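Local coordinates for receptor-like protein kinase ANXUR1 (Arabidopsis thaliana, PDB 6FIG) that is a malectin-like receptor kinase involved in plant reproduction, whose ectodomain probably senses ligands and whose kinase domain is expected to phosphorylate serine or threonine, at residues Ala37-Asp43 with Tyr81-Thr86. Sequence-based numbering, arbitrary orientation.
Sequences ATATYQD and YPSTYT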
ATOM      1  N   ALA A  37      22.555   2.795 -17.798  1.00 37.04           N
ATOM      2  CA  ALA A  37      22.810   4.053 -18.479  1.00 39.42           C
ATOM      3  C   ALA A  37      22.007   5.161 -17.839  1.00 39.53           C
ATOM      4  O   ALA A  37      20.900   4.939 -17.365  1.00 38.43           O
ATOM      5  CB  ALA A  37      22.481   3.950 -19.959  1.00 39.49           C
ATOM      6  N   THR A  38      22.574   6.361 -17.834  1.00 42.04           N
ATOM      7  CA  THR A  38      21.870   7.539 -17.362  1.00 43.28           C
ATOM      8  C   THR A  38      21.611   8.454 -18.550  1.00 43.78           C
ATOM      9  O   THR A  38      22.509   8.675 -19.386  1.00 44.74           O
ATOM     10  CB  THR A  38      22.679   8.266 -16.274  1.00 46.52           C
ATOM     11  OG1 THR A  38      23.092   7.307 -15.287  1.00 47.90           O
ATOM     12  CG2 THR A  38      21.835   9.356 -15.601  1.00 47.42           C
ATOM     13  N   ALA A  39      20.393   8.989 -18.619  1.00 43.48           N
ATOM     14  CA  ALA A  39      20.007   9.898 -19.698  1.00 45.16           C
ATOM     15  C   ALA A  39      20.852  11.171 -19.647  1.00 48.54           C
ATOM     16  O   ALA A  39      21.162  11.656 -18.561  1.00 49.35           O
ATOM     17  CB  ALA A  39      18.547  10.263 -19.598  1.00 43.72           C
ATOM     18  N   THR A  40      21.209  11.696 -20.819  1.00 51.51           N
ATOM     19  CA  THR A  40      22.027  12.921 -20.919  1.00 55.31           C
ATOM     20  C   THR A  40      21.266  14.205 -20.554  1.00 56.30           C
ATOM     21  O   THR A  40      21.888  15.211 -20.208  1.00 58.57           O
ATOM     22  CB  THR A  40      22.598  13.121 -22.348  1.00 56.91           C
ATOM     23  OG1 THR A  40      21.527  13.058 -23.304  1.00 57.39           O
ATOM     24  CG2 THR A  40      23.628  12.059 -22.671  1.00 57.18           C
ATOM     25  N   TYR A  41      19.938  14.169 -20.649  1.00 55.10           N
ATOM     26  CA  TYR A  41      19.105  15.368 -20.556  1.00 56.04           C
ATOM     27  C   TYR A  41      17.866  15.071 -19.707  1.00 53.61           C
ATOM     28  O   TYR A  41      17.272  13.996 -19.845  1.00 51.42           O
ATOM     29  CB  TYR A  41      18.739  15.813 -21.980  1.00 57.02           C
ATOM     30  CG  TYR A  41      17.721  16.918 -22.080  1.00 58.22           C
ATOM     31  CD1 TYR A  41      17.999  18.207 -21.608  1.00 60.79           C
ATOM     32  CD2 TYR A  41      16.474  16.681 -22.663  1.00 57.05           C
ATOM     33  CE1 TYR A  41      17.043  19.219 -21.704  1.00 61.93           C
ATOM     34  CE2 TYR A  41      15.524  17.677 -22.765  1.00 57.88           C
ATOM     35  CZ  TYR A  41      15.807  18.942 -22.291  1.00 60.15           C
ATOM     36  OH  TYR A  41      14.834  19.905 -22.410  1.00 61.27           O
ATOM     37  N   GLN A  42      17.535  16.000 -18.805  1.00 54.03           N
ATOM     38  CA  GLN A  42      16.328  15.953 -17.994  1.00 53.04           C
ATOM     39  C   GLN A  42      15.299  16.897 -18.605  1.00 53.50           C
ATOM     40  O   GLN A  42      15.395  18.112 -18.453  1.00 55.48           O
ATOM     41  CB  GLN A  42      16.617  16.334 -16.531  1.00 54.02           C
ATOM     42  CG  GLN A  42      15.352  16.408 -15.680  1.00 52.79           C
ATOM     43  CD  GLN A  42      15.570  16.501 -14.177  1.00 53.34           C
ATOM     44  OE1 GLN A  42      16.690  16.416 -13.677  1.00 54.30           O
ATOM     45  NE2 GLN A  42      14.467  16.672 -13.441  1.00 52.77           N
ATOM     46  N   ASP A  43      14.322  16.332 -19.305  1.00 52.21           N
ATOM     47  CA  ASP A  43      13.230  17.110 -19.890  1.00 53.53           C
ATOM     48  C   ASP A  43      12.444  17.845 -18.782  1.00 54.26           C
ATOM     49  O   ASP A  43      12.101  17.232 -17.774  1.00 52.25           O
ATOM     50  CB  ASP A  43      12.299  16.192 -20.686  1.00 51.62           C
ATOM     51  CG  ASP A  43      11.432  16.948 -21.664  1.00 52.55           C
ATOM     52  OD1 ASP A  43      10.453  17.587 -21.234  1.00 52.94           O
ATOM     53  OD2 ASP A  43      11.725  16.878 -22.872  1.00 53.98           O
ATOM     54  N   TYR A  81      11.686   6.487 -21.292  1.00 29.54           N
ATOM     55  CA  TYR A  81      12.112   7.878 -21.460  1.00 31.81           C
ATOM     56  C   TYR A  81      13.149   7.909 -22.597  1.00 33.33           C
ATOM     57  O   TYR A  81      14.326   7.687 -22.342  1.00 34.73           O
ATOM     58  CB  TYR A  81      12.716   8.397 -20.154  1.00 33.18           C
ATOM     59  CG  TYR A  81      13.254   9.803 -20.254  1.00 34.94           C
ATOM     60  CD1 TYR A  81      12.421  10.852 -20.616  1.00 36.06           C
ATOM     61  CD2 TYR A  81      14.590  10.088 -19.977  1.00 36.76           C
ATOM     62  CE1 TYR A  81      12.909  12.152 -20.715  1.00 38.42           C
ATOM     63  CE2 TYR A  81      15.087  11.386 -20.068  1.00 39.32           C
ATOM     64  CZ  TYR A  81      14.238  12.414 -20.436  1.00 39.80           C
ATOM     65  OH  TYR A  81      14.752  13.701 -20.530  1.00 43.81           O
ATOM     66  N   PRO A  82      12.707   8.153 -23.850  1.00 34.59           N
ATOM     67  CA  PRO A  82      13.686   8.183 -24.937  1.00 36.92           C
ATOM     68  C   PRO A  82      14.663   9.339 -24.778  1.00 38.95           C
ATOM     69  O   PRO A  82      14.253  10.476 -24.560  1.00 40.80           O
ATOM     70  CB  PRO A  82      12.833   8.328 -26.205  1.00 37.45           C
ATOM     71  CG  PRO A  82      11.493   8.768 -25.756  1.00 36.39           C
ATOM     72  CD  PRO A  82      11.325   8.321 -24.339  1.00 34.99           C
ATOM     73  N   SER A  83      15.950   9.020 -24.870  1.00 39.50           N
ATOM     74  CA  SER A  83      17.042   9.995 -24.746  1.00 41.49           C
ATOM     75  C   SER A  83      18.311   9.333 -25.268  1.00 42.48           C
ATOM     76  O   SER A  83      18.276   8.187 -25.718  1.00 40.74           O
ATOM     77  CB  SER A  83      17.239  10.407 -23.283  1.00 41.80           C
ATOM     78  OG  SER A  83      18.195  11.447 -23.155  1.00 44.86           O
ATOM     79  N   THR A  84      19.426  10.044 -25.208  1.00 44.83           N
ATOM     80  CA  THR A  84      20.701   9.458 -25.608  1.00 46.14           C
ATOM     81  C   THR A  84      21.265   8.696 -24.414  1.00 45.15           C
ATOM     82  O   THR A  84      21.498   9.271 -23.352  1.00 46.61           O
ATOM     83  CB  THR A  84      21.683  10.518 -26.127  1.00 49.17           C
ATOM     84  OG1 THR A  84      21.081  11.193 -27.237  1.00 51.00           O
ATOM     85  CG2 THR A  84      22.998   9.881 -26.595  1.00 50.45           C
ATOM     86  N   TYR A  85      21.437   7.389 -24.596  1.00 43.57           N
ATOM     87  CA  TYR A  85      22.031   6.511 -23.597  1.00 42.18           C
ATOM     88  C   TYR A  85      23.301   5.924 -24.196  1.00 43.92           C
ATOM     89  O   TYR A  85      23.253   5.389 -25.310  1.00 43.50           O
ATOM     90  CB  TYR A  85      21.073   5.390 -23.276  1.00 39.73           C
ATOM     91  CG  TYR A  85      19.792   5.856 -22.621  1.00 37.69           C
ATOM     92  CD1 TYR A  85      19.788   6.286 -21.292  1.00 37.55           C
ATOM     93  CD2 TYR A  85      18.594   5.830 -23.309  1.00 36.66           C
ATOM     94  CE1 TYR A  85      18.627   6.699 -20.677  1.00 36.28           C
ATOM     95  CE2 TYR A  85      17.409   6.238 -22.700  1.00 35.05           C
ATOM     96  CZ  TYR A  85      17.434   6.669 -21.385  1.00 35.33           C
ATOM     97  OH  TYR A  85      16.248   7.054 -20.779  1.00 33.44           O
ATOM     98  N   THR A  86      24.406   6.033 -23.452  1.00 45.18           N
ATOM     99  CA  THR A  86      25.719   5.458 -23.826  1.00 47.16           C
ATOM    100  C   THR A  86      26.118   5.740 -25.283  1.00 48.60           C
ATOM    101  O   THR A  86      26.650   4.870 -25.981  1.00 49.11           O
ATOM    102  CB  THR A  86      25.766   3.948 -23.490  1.00 46.64           C
ATOM    103  OG1 THR A  86      24.729   3.239 -24.192  1.00 47.29           O
ATOM    104  CG2 THR A  86      25.526   3.751 -21.995  1.00 46.20           C
TER
HETATM  105  O   HOH W   1      24.420   7.595 -21.102  1.00 43.59           O
HETATM  106  O   HOH W   2      13.479  14.531 -23.549  1.00 51.78           O
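This is a contact of a strand end and its following loop with a second loop, in the malectin-like region. The end of strand 35-38 and the loop after it, Ala37-Asp43, meet Tyr81-Thr86, the start of the loop that follows strand 73-80. Tyr81 and Tyr85 are the main contributors of the second segment. The hydroxyl of Tyr81 bridges two backbone groups: its OH donates to Tyr41 O (2.6 Å) and accepts from Asp43 N (2.9 Å). The loop is thus held on either side of Gln42. Ala39 CB touches both rings, 3.7 Å from Tyr81 CE2, at the ring edge, and 3.7 Å from Tyr85 CE1. Ala37 CB also meets Tyr85 CD1 at 3.8 Å. Tyr85 OH donates to Tyr81 O (2.6 Å), bracing its own loop, and also bonds to Asn154. Water 1 links Thr38 O to Thr86 N, 2.8 Å from each. The Tyr85 side chain lies about 7 Å from a bound calcium. These strand connections of the beta-rich malectin-like fold thus pack together beside its calcium site, to which Asn154 belongs.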